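Local structure of protein FucU (3MVK) at residues 7-12 against 56-61; 31-36 against 113-118; 86-91 against 128-133. The protein probably catalyses the interconversion of alpha- and beta-L-fucose and of the pyranose and furanose forms of beta-D-ribose. All blocks are in the same frame, centred on the assembly; numbering follows the deposited sequence.

Interaction 1 of 3, residues 7-12 against 56-61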
ATOM      1  N   LYS G   7      19.863  25.720  -3.218  1.00 26.73           N
ATOM      2  CA  LYS G   7      18.916  25.672  -2.117  1.00 25.31           C
ATOM      3  C   LYS G   7      17.484  25.344  -2.545  1.00 24.11           C
ATOM      4  O   LYS G   7      16.716  24.787  -1.758  1.00 24.37           O
ATOM      5  CB  LYS G   7      18.929  27.004  -1.353  1.00 26.40           C
ATOM      6  N   ILE G   8      17.109  25.673  -3.784  1.00 21.15           N
ATOM      7  CA  ILE G   8      15.723  25.446  -4.196  1.00 19.68           C
ATOM      8  C   ILE G   8      15.367  23.972  -4.462  1.00 18.76           C
ATOM      9  O   ILE G   8      14.184  23.625  -4.513  1.00 18.87           O
ATOM     10  CB  ILE G   8      15.285  26.331  -5.409  1.00 19.57           C
ATOM     11  CG1 ILE G   8      15.978  25.876  -6.690  1.00 20.51           C
ATOM     12  CG2 ILE G   8      15.511  27.848  -5.098  1.00 20.37           C
ATOM     13  CD1 ILE G   8      15.335  26.506  -7.940  1.00 21.88           C
ATOM     14  N   ILE G   9      16.375  23.118  -4.606  1.00 17.91           N
ATOM     15  CA  ILE G   9      16.123  21.696  -4.923  1.00 17.12           C
ATOM     16  C   ILE G   9      15.698  20.936  -3.648  1.00 16.52           C
ATOM     17  O   ILE G   9      16.513  20.827  -2.719  1.00 16.85           O
ATOM     18  CB  ILE G   9      17.374  21.038  -5.567  1.00 17.16           C
ATOM     19  CG1 ILE G   9      17.718  21.744  -6.900  1.00 17.34           C
ATOM     20  CG2 ILE G   9      17.165  19.527  -5.796  1.00 16.66           C
ATOM     21  CD1 ILE G   9      19.035  21.304  -7.519  1.00 21.10           C
ATOM     22  N   PRO G  10      14.447  20.413  -3.597  1.00 16.11           N
ATOM     23  CA  PRO G  10      14.017  19.661  -2.401  1.00 16.13           C
ATOM     24  C   PRO G  10      14.716  18.289  -2.341  1.00 16.11           C
ATOM     25  O   PRO G  10      15.239  17.812  -3.371  1.00 16.09           O
ATOM     26  CB  PRO G  10      12.503  19.516  -2.595  1.00 15.93           C
ATOM     27  CG  PRO G  10      12.315  19.531  -4.106  1.00 17.01           C
ATOM     28  CD  PRO G  10      13.378  20.488  -4.621  1.00 15.95           C
ATOM     29  N   PRO G  11      14.744  17.657  -1.151  1.00 15.72           N
ATOM     30  CA  PRO G  11      15.493  16.398  -1.017  1.00 16.08           C
ATOM     31  C   PRO G  11      15.069  15.307  -2.016  1.00 15.74           C
ATOM     32  O   PRO G  11      15.939  14.624  -2.533  1.00 14.85           O
ATOM     33  CB  PRO G  11      15.203  15.967   0.424  1.00 15.92           C
ATOM     34  CG  PRO G  11      14.979  17.310   1.154  1.00 15.15           C
ATOM     35  CD  PRO G  11      14.219  18.130   0.144  1.00 15.52           C
ATOM     36  N   GLU G  12      13.774  15.169  -2.294  1.00 16.01           N
ATOM     37  CA  GLU G  12      13.319  14.221  -3.309  1.00 16.80           C
ATOM     38  C   GLU G  12      13.894  14.472  -4.696  1.00 16.54           C
ATOM     39  O   GLU G  12      14.221  13.528  -5.418  1.00 16.76           O
ATOM     40  CB  GLU G  12      11.803  14.208  -3.397  1.00 17.51           C
ATOM     41  CG  GLU G  12      11.315  13.240  -4.476  1.00 21.94           C
ATOM     42  CD  GLU G  12       9.821  13.114  -4.530  1.00 28.14           C
ATOM     43  OE1 GLU G  12       9.114  14.021  -4.015  1.00 28.36           O
ATOM     44  OE2 GLU G  12       9.365  12.099  -5.113  1.00 29.95           O
ATOM     45  N   LEU G  56      16.048  25.645 -14.260  1.00 15.11           N
ATOM     46  CA  LEU G  56      17.095  25.162 -15.163  1.00 15.90           C
ATOM     47  C   LEU G  56      18.463  25.501 -14.621  1.00 16.48           C
ATOM     48  O   LEU G  56      19.366  24.664 -14.640  1.00 16.68           O
ATOM     49  CB  LEU G  56      16.930  25.769 -16.555  1.00 15.50           C
ATOM     50  CG  LEU G  56      17.960  25.310 -17.582  1.00 14.87           C
ATOM     51  CD1 LEU G  56      17.942  23.769 -17.839  1.00 15.12           C
ATOM     52  CD2 LEU G  56      17.737  26.071 -18.898  1.00 15.35           C
ATOM     53  N   LYS G  57      18.626  26.729 -14.149  1.00 17.53           N
ATOM     54  CA  LYS G  57      19.929  27.161 -13.645  1.00 18.61           C
ATOM     55  C   LYS G  57      20.389  26.256 -12.494  1.00 18.04           C
ATOM     56  O   LYS G  57      21.559  25.858 -12.442  1.00 19.02           O
ATOM     57  CB  LYS G  57      19.878  28.609 -13.183  1.00 18.59           C
ATOM     58  CG  LYS G  57      21.221  29.170 -12.732  1.00 22.34           C
ATOM     59  CD  LYS G  57      20.999  30.541 -12.067  1.00 27.49           C
ATOM     60  CE  LYS G  57      22.287  31.064 -11.465  1.00 31.20           C
ATOM     61  NZ  LYS G  57      23.280  31.397 -12.526  1.00 33.38           N
ATOM     62  N   ALA G  58      19.472  25.918 -11.589  1.00 18.21           N
ATOM     63  CA  ALA G  58      19.784  25.069 -10.463  1.00 18.10           C
ATOM     64  C   ALA G  58      20.138  23.646 -10.909  1.00 18.17           C
ATOM     65  O   ALA G  58      21.126  23.059 -10.447  1.00 18.50           O
ATOM     66  CB  ALA G  58      18.620  25.073  -9.465  1.00 18.43           C
ATOM     67  N   ILE G  59      19.337  23.097 -11.816  1.00 17.60           N
ATOM     68  CA  ILE G  59      19.534  21.725 -12.295  1.00 17.67           C
ATOM     69  C   ILE G  59      20.894  21.575 -12.984  1.00 17.85           C
ATOM     70  O   ILE G  59      21.602  20.614 -12.742  1.00 17.71           O
ATOM     71  CB  ILE G  59      18.397  21.274 -13.228  1.00 17.63           C
ATOM     72  CG1 ILE G  59      17.143  21.007 -12.398  1.00 18.33           C
ATOM     73  CG2 ILE G  59      18.801  20.006 -14.027  1.00 18.24           C
ATOM     74  CD1 ILE G  59      15.904  20.786 -13.244  1.00 22.61           C
ATOM     75  N   LEU G  60      21.250  22.534 -13.826  1.00 17.71           N
ATOM     76  CA  LEU G  60      22.484  22.441 -14.593  1.00 18.81           C
ATOM     77  C   LEU G  60      23.739  22.453 -13.716  1.00 19.51           C
ATOM     78  O   LEU G  60      24.782  21.943 -14.139  1.00 20.18           O
ATOM     79  CB  LEU G  60      22.557  23.526 -15.670  1.00 18.96           C
ATOM     80  CG  LEU G  60      21.517  23.431 -16.793  1.00 18.87           C
ATOM     81  CD1 LEU G  60      21.664  24.641 -17.680  1.00 19.33           C
ATOM     82  CD2 LEU G  60      21.634  22.141 -17.596  1.00 19.35           C
ATOM     83  N   THR G  61      23.639  22.981 -12.495  1.00 20.67           N
ATOM     84  CA  THR G  61      24.780  22.902 -11.576  1.00 22.88           C
ATOM     85  C   THR G  61      25.105  21.456 -11.158  1.00 23.53           C
ATOM     86  O   THR G  61      26.238  21.155 -10.765  1.00 24.41           O
ATOM     87  CB  THR G  61      24.607  23.792 -10.335  1.00 22.78           C
ATOM     88  OG1 THR G  61      23.626  23.213  -9.477  1.00 24.98           O
ATOM     89  CG2 THR G  61      24.197  25.202 -10.718  1.00 24.72           C
TER

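Interaction 2 of 3, residues 31-36 against 113-118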
ATOM      1  N   GLY G  31       3.863  26.351 -16.184  1.00 14.18           N
ATOM      2  CA  GLY G  31       2.677  26.432 -15.339  1.00 15.57           C
ATOM      3  C   GLY G  31       1.413  25.916 -16.010  1.00 16.38           C
ATOM      4  O   GLY G  31       0.477  25.462 -15.335  1.00 18.09           O
ATOM      5  N   ASN G  32       1.391  25.972 -17.335  1.00 16.18           N
ATOM      6  CA  ASN G  32       0.229  25.517 -18.078  1.00 16.72           C
ATOM      7  C   ASN G  32       0.262  24.043 -18.456  1.00 15.74           C
ATOM      8  O   ASN G  32      -0.696  23.515 -18.972  1.00 17.27           O
ATOM      9  CB  ASN G  32       0.061  26.353 -19.341  1.00 15.44           C
ATOM     10  CG  ASN G  32      -0.656  27.650 -19.068  1.00 17.98           C
ATOM     11  OD1 ASN G  32      -0.053  28.722 -19.076  1.00 22.06           O
ATOM     12  ND2 ASN G  32      -1.938  27.558 -18.786  1.00 16.03           N
ATOM     13  N   PHE G  33       1.395  23.386 -18.227  1.00 15.87           N
ATOM     14  CA  PHE G  33       1.574  22.019 -18.676  1.00 14.53           C
ATOM     15  C   PHE G  33       0.766  21.070 -17.801  1.00 14.83           C
ATOM     16  O   PHE G  33       0.648  21.271 -16.597  1.00 13.95           O
ATOM     17  CB  PHE G  33       3.055  21.677 -18.560  1.00 13.78           C
ATOM     18  CG  PHE G  33       3.467  20.413 -19.260  1.00 13.72           C
ATOM     19  CD1 PHE G  33       3.699  20.415 -20.630  1.00 13.61           C
ATOM     20  CD2 PHE G  33       3.679  19.225 -18.531  1.00 12.97           C
ATOM     21  CE1 PHE G  33       4.142  19.252 -21.297  1.00 13.42           C
ATOM     22  CE2 PHE G  33       4.121  18.060 -19.189  1.00 13.17           C
ATOM     23  CZ  PHE G  33       4.351  18.081 -20.553  1.00 12.66           C
ATOM     24  N   PRO G  34       0.228  20.007 -18.408  1.00 15.55           N
ATOM     25  CA  PRO G  34      -0.499  18.979 -17.649  1.00 15.01           C
ATOM     26  C   PRO G  34       0.494  18.038 -16.956  1.00 15.07           C
ATOM     27  O   PRO G  34       0.659  16.884 -17.361  1.00 14.95           O
ATOM     28  CB  PRO G  34      -1.322  18.268 -18.734  1.00 15.93           C
ATOM     29  CG  PRO G  34      -0.550  18.481 -19.999  1.00 15.04           C
ATOM     30  CD  PRO G  34       0.126  19.820 -19.870  1.00 15.90           C
ATOM     31  N   ALA G  35       1.140  18.535 -15.888  1.00 14.60           N
ATOM     32  CA  ALA G  35       2.307  17.830 -15.332  1.00 15.06           C
ATOM     33  C   ALA G  35       1.899  16.508 -14.665  1.00 14.76           C
ATOM     34  O   ALA G  35       2.609  15.493 -14.777  1.00 14.18           O
ATOM     35  CB  ALA G  35       3.029  18.711 -14.332  1.00 14.25           C
ATOM     36  N   GLU G  36       0.765  16.523 -13.968  1.00 14.66           N
ATOM     37  CA  GLU G  36       0.322  15.357 -13.198  1.00 14.92           C
ATOM     38  C   GLU G  36      -0.172  14.241 -14.109  1.00 16.24           C
ATOM     39  O   GLU G  36       0.093  13.063 -13.854  1.00 15.78           O
ATOM     40  CB  GLU G  36      -0.732  15.728 -12.154  1.00 15.64           C
ATOM     41  CG  GLU G  36      -0.237  16.638 -11.034  1.00 15.21           C
ATOM     42  CD  GLU G  36       0.718  15.958 -10.047  1.00 17.95           C
ATOM     43  OE1 GLU G  36       0.867  14.711 -10.086  1.00 20.15           O
ATOM     44  OE2 GLU G  36       1.355  16.685  -9.240  1.00 18.27           O
ATOM     45  N   PHE G 113       1.968  17.756 -29.716  1.00 17.53           N
ATOM     46  CA  PHE G 113       1.495  16.441 -29.297  1.00 19.16           C
ATOM     47  C   PHE G 113       2.610  15.397 -29.250  1.00 18.76           C
ATOM     48  O   PHE G 113       2.628  14.551 -28.354  1.00 19.05           O
ATOM     49  CB  PHE G 113       0.257  16.042 -30.110  1.00 19.63           C
ATOM     50  CG  PHE G 113      -0.936  16.869 -29.753  1.00 23.12           C
ATOM     51  CD1 PHE G 113      -1.733  16.527 -28.663  1.00 25.40           C
ATOM     52  CD2 PHE G 113      -1.214  18.045 -30.437  1.00 25.52           C
ATOM     53  CE1 PHE G 113      -2.817  17.318 -28.291  1.00 27.77           C
ATOM     54  CE2 PHE G 113      -2.289  18.843 -30.060  1.00 26.94           C
ATOM     55  CZ  PHE G 113      -3.094  18.476 -28.991  1.00 28.28           C
ATOM     56  N   ALA G 114       3.585  15.524 -30.141  1.00 18.04           N
ATOM     57  CA  ALA G 114       4.804  14.714 -30.079  1.00 17.66           C
ATOM     58  C   ALA G 114       5.588  15.015 -28.795  1.00 17.58           C
ATOM     59  O   ALA G 114       6.195  14.117 -28.181  1.00 17.59           O
ATOM     60  CB  ALA G 114       5.670  14.967 -31.310  1.00 17.93           C
ATOM     61  N   PHE G 115       5.610  16.284 -28.405  1.00 16.83           N
ATOM     62  CA  PHE G 115       6.253  16.673 -27.148  1.00 16.53           C
ATOM     63  C   PHE G 115       5.579  15.962 -25.977  1.00 16.41           C
ATOM     64  O   PHE G 115       6.269  15.401 -25.119  1.00 16.29           O
ATOM     65  CB  PHE G 115       6.219  18.193 -26.956  1.00 16.43           C
ATOM     66  CG  PHE G 115       7.034  18.669 -25.801  1.00 15.19           C
ATOM     67  CD1 PHE G 115       8.311  19.203 -26.004  1.00 13.67           C
ATOM     68  CD2 PHE G 115       6.530  18.601 -24.504  1.00 14.48           C
ATOM     69  CE1 PHE G 115       9.087  19.647 -24.912  1.00 14.42           C
ATOM     70  CE2 PHE G 115       7.279  19.047 -23.424  1.00 14.95           C
ATOM     71  CZ  PHE G 115       8.569  19.565 -23.620  1.00 14.15           C
ATOM     72  N   TYR G 116       4.243  15.957 -25.943  1.00 16.34           N
ATOM     73  CA  TYR G 116       3.550  15.269 -24.842  1.00 16.86           C
ATOM     74  C   TYR G 116       3.924  13.792 -24.805  1.00 17.60           C
ATOM     75  O   TYR G 116       4.150  13.240 -23.728  1.00 17.76           O
ATOM     76  CB  TYR G 116       2.045  15.410 -24.955  1.00 17.05           C
ATOM     77  CG  TYR G 116       1.492  16.784 -24.695  1.00 16.88           C
ATOM     78  CD1 TYR G 116       1.884  17.536 -23.583  1.00 18.27           C
ATOM     79  CD2 TYR G 116       0.502  17.309 -25.526  1.00 21.12           C
ATOM     80  CE1 TYR G 116       1.327  18.784 -23.336  1.00 20.68           C
ATOM     81  CE2 TYR G 116      -0.057  18.551 -25.281  1.00 22.45           C
ATOM     82  CZ  TYR G 116       0.363  19.284 -24.197  1.00 22.31           C
ATOM     83  OH  TYR G 116      -0.201  20.522 -23.961  1.00 22.71           O
ATOM     84  N   GLU G 117       4.002  13.168 -25.985  1.00 17.67           N
ATOM     85  CA  GLU G 117       4.316  11.737 -26.078  1.00 19.00           C
ATOM     86  C   GLU G 117       5.700  11.439 -25.547  1.00 18.20           C
ATOM     87  O   GLU G 117       5.886  10.469 -24.799  1.00 18.52           O
ATOM     88  CB  GLU G 117       4.150  11.214 -27.524  1.00 19.80           C
ATOM     89  CG  GLU G 117       2.690  11.128 -27.958  1.00 23.88           C
ATOM     90  CD  GLU G 117       1.840  10.403 -26.914  1.00 26.45           C
ATOM     91  OE1 GLU G 117       2.091   9.206 -26.657  1.00 30.38           O
ATOM     92  OE2 GLU G 117       0.951  11.038 -26.323  1.00 28.43           O
ATOM     93  N   GLN G 118       6.661  12.292 -25.876  1.00 17.35           N
ATOM     94  CA  GLN G 118       8.022  12.118 -25.361  1.00 17.54           C
ATOM     95  C   GLN G 118       8.083  12.355 -23.848  1.00 17.54           C
ATOM     96  O   GLN G 118       8.806  11.644 -23.141  1.00 17.47           O
ATOM     97  CB  GLN G 118       9.012  13.041 -26.083  1.00 18.48           C
ATOM     98  CG  GLN G 118      10.498  12.802 -25.720  1.00 19.79           C
ATOM     99  CD  GLN G 118      10.944  11.346 -25.908  1.00 25.10           C
ATOM    100  OE1 GLN G 118      10.494  10.662 -26.834  1.00 29.18           O
ATOM    101  NE2 GLN G 118      11.847  10.875 -25.044  1.00 24.10           N
TER

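Interaction 3 of 3, residues 86-91 against 128-133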
ATOM      1  N   THR G  86       8.225  34.142 -27.232  1.00 16.81           N
ATOM      2  CA  THR G  86       8.892  33.139 -26.388  1.00 16.82           C
ATOM      3  C   THR G  86      10.335  33.531 -26.016  1.00 16.08           C
ATOM      4  O   THR G  86      11.298  32.836 -26.379  1.00 16.04           O
ATOM      5  CB  THR G  86       8.905  31.756 -27.081  1.00 16.28           C
ATOM      6  OG1 THR G  86       9.598  31.856 -28.330  1.00 18.23           O
ATOM      7  CG2 THR G  86       7.465  31.212 -27.308  1.00 16.29           C
ATOM      8  N   PRO G  87      10.493  34.624 -25.255  1.00 16.57           N
ATOM      9  CA  PRO G  87      11.845  35.036 -24.874  1.00 16.90           C
ATOM     10  C   PRO G  87      12.556  34.020 -23.969  1.00 16.51           C
ATOM     11  O   PRO G  87      13.777  33.978 -23.958  1.00 16.67           O
ATOM     12  CB  PRO G  87      11.607  36.345 -24.119  1.00 16.41           C
ATOM     13  CG  PRO G  87      10.206  36.257 -23.622  1.00 16.54           C
ATOM     14  CD  PRO G  87       9.489  35.579 -24.753  1.00 17.34           C
ATOM     15  N   ILE G  88      11.806  33.180 -23.266  1.00 16.41           N
ATOM     16  CA  ILE G  88      12.458  32.217 -22.357  1.00 16.42           C
ATOM     17  C   ILE G  88      13.329  31.210 -23.123  1.00 16.33           C
ATOM     18  O   ILE G  88      14.266  30.652 -22.550  1.00 16.35           O
ATOM     19  CB  ILE G  88      11.441  31.470 -21.462  1.00 15.67           C
ATOM     20  CG1 ILE G  88      12.146  30.937 -20.189  1.00 16.68           C
ATOM     21  CG2 ILE G  88      10.789  30.360 -22.246  1.00 17.85           C
ATOM     22  CD1 ILE G  88      11.211  30.511 -19.075  1.00 19.01           C
ATOM     23  N   TRP G  89      13.067  31.016 -24.415  1.00 16.23           N
ATOM     24  CA  TRP G  89      13.903  30.129 -25.226  1.00 16.94           C
ATOM     25  C   TRP G  89      15.345  30.608 -25.253  1.00 17.81           C
ATOM     26  O   TRP G  89      16.274  29.813 -25.151  1.00 18.06           O
ATOM     27  CB  TRP G  89      13.369  30.003 -26.646  1.00 16.95           C
ATOM     28  CG  TRP G  89      12.015  29.338 -26.747  1.00 16.39           C
ATOM     29  CD1 TRP G  89      11.237  28.853 -25.712  1.00 16.37           C
ATOM     30  CD2 TRP G  89      11.284  29.086 -27.949  1.00 16.59           C
ATOM     31  NE1 TRP G  89      10.081  28.314 -26.206  1.00 14.33           N
ATOM     32  CE2 TRP G  89      10.078  28.438 -27.574  1.00 16.42           C
ATOM     33  CE3 TRP G  89      11.534  29.336 -29.313  1.00 18.36           C
ATOM     34  CZ2 TRP G  89       9.107  28.041 -28.510  1.00 16.81           C
ATOM     35  CZ3 TRP G  89      10.566  28.942 -30.247  1.00 19.42           C
ATOM     36  CH2 TRP G  89       9.365  28.300 -29.835  1.00 18.90           C
ATOM     37  N   ASP G  90      15.541  31.924 -25.367  1.00 18.51           N
ATOM     38  CA  ASP G  90      16.901  32.472 -25.376  1.00 19.35           C
ATOM     39  C   ASP G  90      17.493  32.486 -23.971  1.00 18.66           C
ATOM     40  O   ASP G  90      18.699  32.325 -23.816  1.00 19.12           O
ATOM     41  CB  ASP G  90      16.932  33.882 -25.974  1.00 19.72           C
ATOM     42  CG  ASP G  90      16.799  33.888 -27.498  1.00 23.07           C
ATOM     43  OD1 ASP G  90      16.859  32.813 -28.161  1.00 26.54           O
ATOM     44  OD2 ASP G  90      16.634  34.993 -28.047  1.00 24.59           O
ATOM     45  N   VAL G  91      16.651  32.656 -22.954  1.00 17.99           N
ATOM     46  CA  VAL G  91      17.116  32.525 -21.571  1.00 18.15           C
ATOM     47  C   VAL G  91      17.672  31.108 -21.360  1.00 17.44           C
ATOM     48  O   VAL G  91      18.785  30.922 -20.847  1.00 17.22           O
ATOM     49  CB  VAL G  91      15.999  32.821 -20.568  1.00 17.97           C
ATOM     50  CG1 VAL G  91      16.429  32.484 -19.135  1.00 19.38           C
ATOM     51  CG2 VAL G  91      15.565  34.289 -20.676  1.00 19.20           C
ATOM     52  N   SER G 128       6.756  23.345 -12.612  1.00 13.72           N
ATOM     53  CA  SER G 128       7.103  24.727 -12.229  1.00 14.91           C
ATOM     54  C   SER G 128       5.872  25.596 -12.207  1.00 15.55           C
ATOM     55  O   SER G 128       4.763  25.163 -12.548  1.00 16.73           O
ATOM     56  CB  SER G 128       8.125  25.365 -13.187  1.00 14.18           C
ATOM     57  OG  SER G 128       7.512  25.843 -14.380  1.00 15.99           O
ATOM     58  N   GLY G 129       6.081  26.841 -11.792  1.00 16.04           N
ATOM     59  CA  GLY G 129       5.035  27.848 -11.905  1.00 16.84           C
ATOM     60  C   GLY G 129       5.257  28.834 -13.027  1.00 17.30           C
ATOM     61  O   GLY G 129       4.649  29.900 -13.022  1.00 18.60           O
ATOM     62  N   GLU G 130       6.101  28.466 -13.990  1.00 17.13           N
ATOM     63  CA  GLU G 130       6.476  29.355 -15.083  1.00 16.85           C
ATOM     64  C   GLU G 130       5.244  29.851 -15.843  1.00 17.07           C
ATOM     65  O   GLU G 130       4.479  29.054 -16.394  1.00 16.61           O
ATOM     66  CB  GLU G 130       7.471  28.665 -16.029  1.00 16.52           C
ATOM     67  CG  GLU G 130       7.885  29.556 -17.226  1.00 16.37           C
ATOM     68  CD  GLU G 130       8.426  30.906 -16.771  1.00 19.27           C
ATOM     69  OE1 GLU G 130       9.358  30.919 -15.928  1.00 18.85           O
ATOM     70  OE2 GLU G 130       7.903  31.949 -17.239  1.00 22.65           O
ATOM     71  N   SER G 131       5.029  31.164 -15.828  1.00 17.43           N
ATOM     72  CA  SER G 131       3.818  31.713 -16.433  0.50 17.83           C
ATOM     73  C   SER G 131       3.922  31.850 -17.948  1.00 18.55           C
ATOM     74  O   SER G 131       2.903  31.926 -18.631  1.00 19.35           O
ATOM     75  CB  SER G 131       3.444  33.048 -15.792  0.50 18.14           C
ATOM     76  OG  SER G 131       4.473  33.989 -15.980  0.50 16.96           O
ATOM     77  N   ALA G 132       5.135  31.869 -18.483  1.00 18.52           N
ATOM     78  CA  ALA G 132       5.278  31.923 -19.948  1.00 19.35           C
ATOM     79  C   ALA G 132       4.787  30.637 -20.628  1.00 19.35           C
ATOM     80  O   ALA G 132       4.995  29.525 -20.109  1.00 19.79           O
ATOM     81  CB  ALA G 132       6.710  32.213 -20.329  1.00 19.05           C
ATOM     82  N   GLN G 133       4.114  30.788 -21.772  1.00 19.24           N
ATOM     83  CA  GLN G 133       3.791  29.631 -22.600  1.00 18.67           C
ATOM     84  C   GLN G 133       5.004  29.104 -23.374  1.00 17.17           C
ATOM     85  O   GLN G 133       5.993  29.825 -23.630  1.00 17.58           O
ATOM     86  CB  GLN G 133       2.663  29.927 -23.586  1.00 19.19           C
ATOM     87  CG  GLN G 133       1.256  29.852 -22.995  1.00 21.76           C
ATOM     88  CD  GLN G 133       0.228  30.136 -24.065  1.00 25.05           C
ATOM     89  OE1 GLN G 133       0.066  31.285 -24.486  1.00 28.55           O
ATOM     90  NE2 GLN G 133      -0.444  29.090 -24.542  1.00 25.62           N
TER

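Interaction 1 of 3, residues 7-12 against 56-61
Ile8 and Ile9 bring the ends of their side chains to the methyl of Ala58, which juts from its helix toward the incoming loop. Ile8 can be followed outward from its backbone. CB is still 5.4 Å from Ala58 CB; CG1 closes this to 3.9 Å because it stands between the backbone N and the carbonyl carbon (chi1 70°), and CD1, extended beyond it, holds the same methyl at 3.9 Å. The long branch thus lies alongside the methyl instead of touching it at one point. Ile9 arrives from another direction: its CD1 is 4.3 Å from Ala58 CB and 4.0 Å from Ala58 O. The short methyl of Ala58 suits the place because two isoleucine side chains converge on it. Ala58 O, beside Ile9, accepts Thr61 N and also Thr61 OG1, the latter at 2.7 Å with a C=O...donor angle of 148°. Pro6 also packs on Ala58, and Ile8 packs on Gly49 of the second subunit. Beyond the isoleucines, Pro10 takes the N-cap position and Pro11 enters the first helical turn, where a residue lacking an N-H costs no hydrogen bond. The arrangement is loop-on-helix packing within the RbsD/FucU fold, which joins the loop leading into helix 11-19 to helix 52-60.

Interaction 2 of 3, residues 31-36 against 113-118
Phe33 pushes one corner of its ring, CE1, between two aromatic side chains of helix 112-119. CE1 stands 3.5 Å from Tyr116 CE1 and 3.8 Å from Phe115 CE2, meeting each of those rings at its edge and near its plane. Seen as a pair, the Phe33 and Tyr116 rings are oblique, with centroids 5.6 Å apart and planes at 46°. Pro34 completes the first shell: its CD lies 3.8 Å from Tyr116 CE1, and the same CD sits over one face of the Phe33 ring, toward the rim. CG of Phe33 is anti to the backbone N (chi1 -167°), a setting that carries the ring across to the helix, while Pro34, at the centre of an inverse gamma turn, fixes the bend beside it. Farther out, Met76 touches all three aromatic residues and Ile38 packs on Phe33 and Tyr116. Arg112 hydrogen-bonds Tyr116 OH through NH2, limiting how the phenol can swing, and His22 of the fourth subunit packs against the same side chain. Across the contact itself the chemistry is wholly apolar, so shape and burial hold the loop to the helix, and the phenol hydroxyl finds its hydrogen-bonding partner in Arg112 of its own helix, not in the loop.

Interaction 3 of 3, residues 86-91 against 128-133
The carboxylate of Glu130, on which Ile88 rests from across the contact, is gripped at both oxygens. OE2 accepts Ala132 N at 3.0 Å with an N-H...O angle of 162°. That bond is made on the anti side of OE2, 18° out of the carboxylate plane, while OE1 accepts Gly52 N, at the start of helix 52-60. Two bonds, one to each oxygen, restrict rotation of the carboxylate about CG-CD, and Ile88 CD1 lies over its flat side, 3.6 Å from Glu130 CD. The glutamate gets there by a bend at chi2 (54°), which folds the carboxylate back over its own loop. Ile88 comes from the opposite direction with CG1 anti to the backbone N, and its long apolar branch reaches the flat face of the carboxylate while the oxygens' bonds are made elsewhere. With an alanine here in place of Glu130, Ala132 N and Gly52 N would probably lose their acceptor, and a gap is likely to open beside the tip of Ile88. The backbone ahead of Glu130 is set by an ST turn: Ser128 OG accepts Glu130 N at 3.0 Å and also bonds Ala29 O. At the other end Thr86 CG2 is a looser neighbour of Gln133 O, at 4.2 Å. Thr86 OG1 sits over the centre of one face of the Trp89 ring, whose NE1 bonds Tyr134 O. Gln133 NE2 turns elsewhere, to Tyr68 OH of the fourth subunit and to a bound glycerol. Here the loop that follows strand 124-128 packs on the first part of helix 88-97, at the surface of the RbsD/FucU fold, beside the fourth subunit.

Overall arrangement
Interactions 2 and 3 are direct neighbours, their centres about 15 Å apart, joined by a probable hydrogen bond of 2.8 Å from Gly31 N to Glu130 O. That bond ties the loop after strand 25-29 to the loop after strand 124-128, its neighbour in the sheet. Both contacts reach the fourth subunit; glycerol near Phe33 and Gln133 and triethylene glycol near Tyr116, though probably from the crystallisation liquor, are consistent with a small-molecule pocket there. Interaction 1, its centre about 21 Å from that of interaction 2, touches neither, but its nearest atoms come within about 5 Å of interaction 3, and helix 52-60 links the two; it faces the second and third subunits.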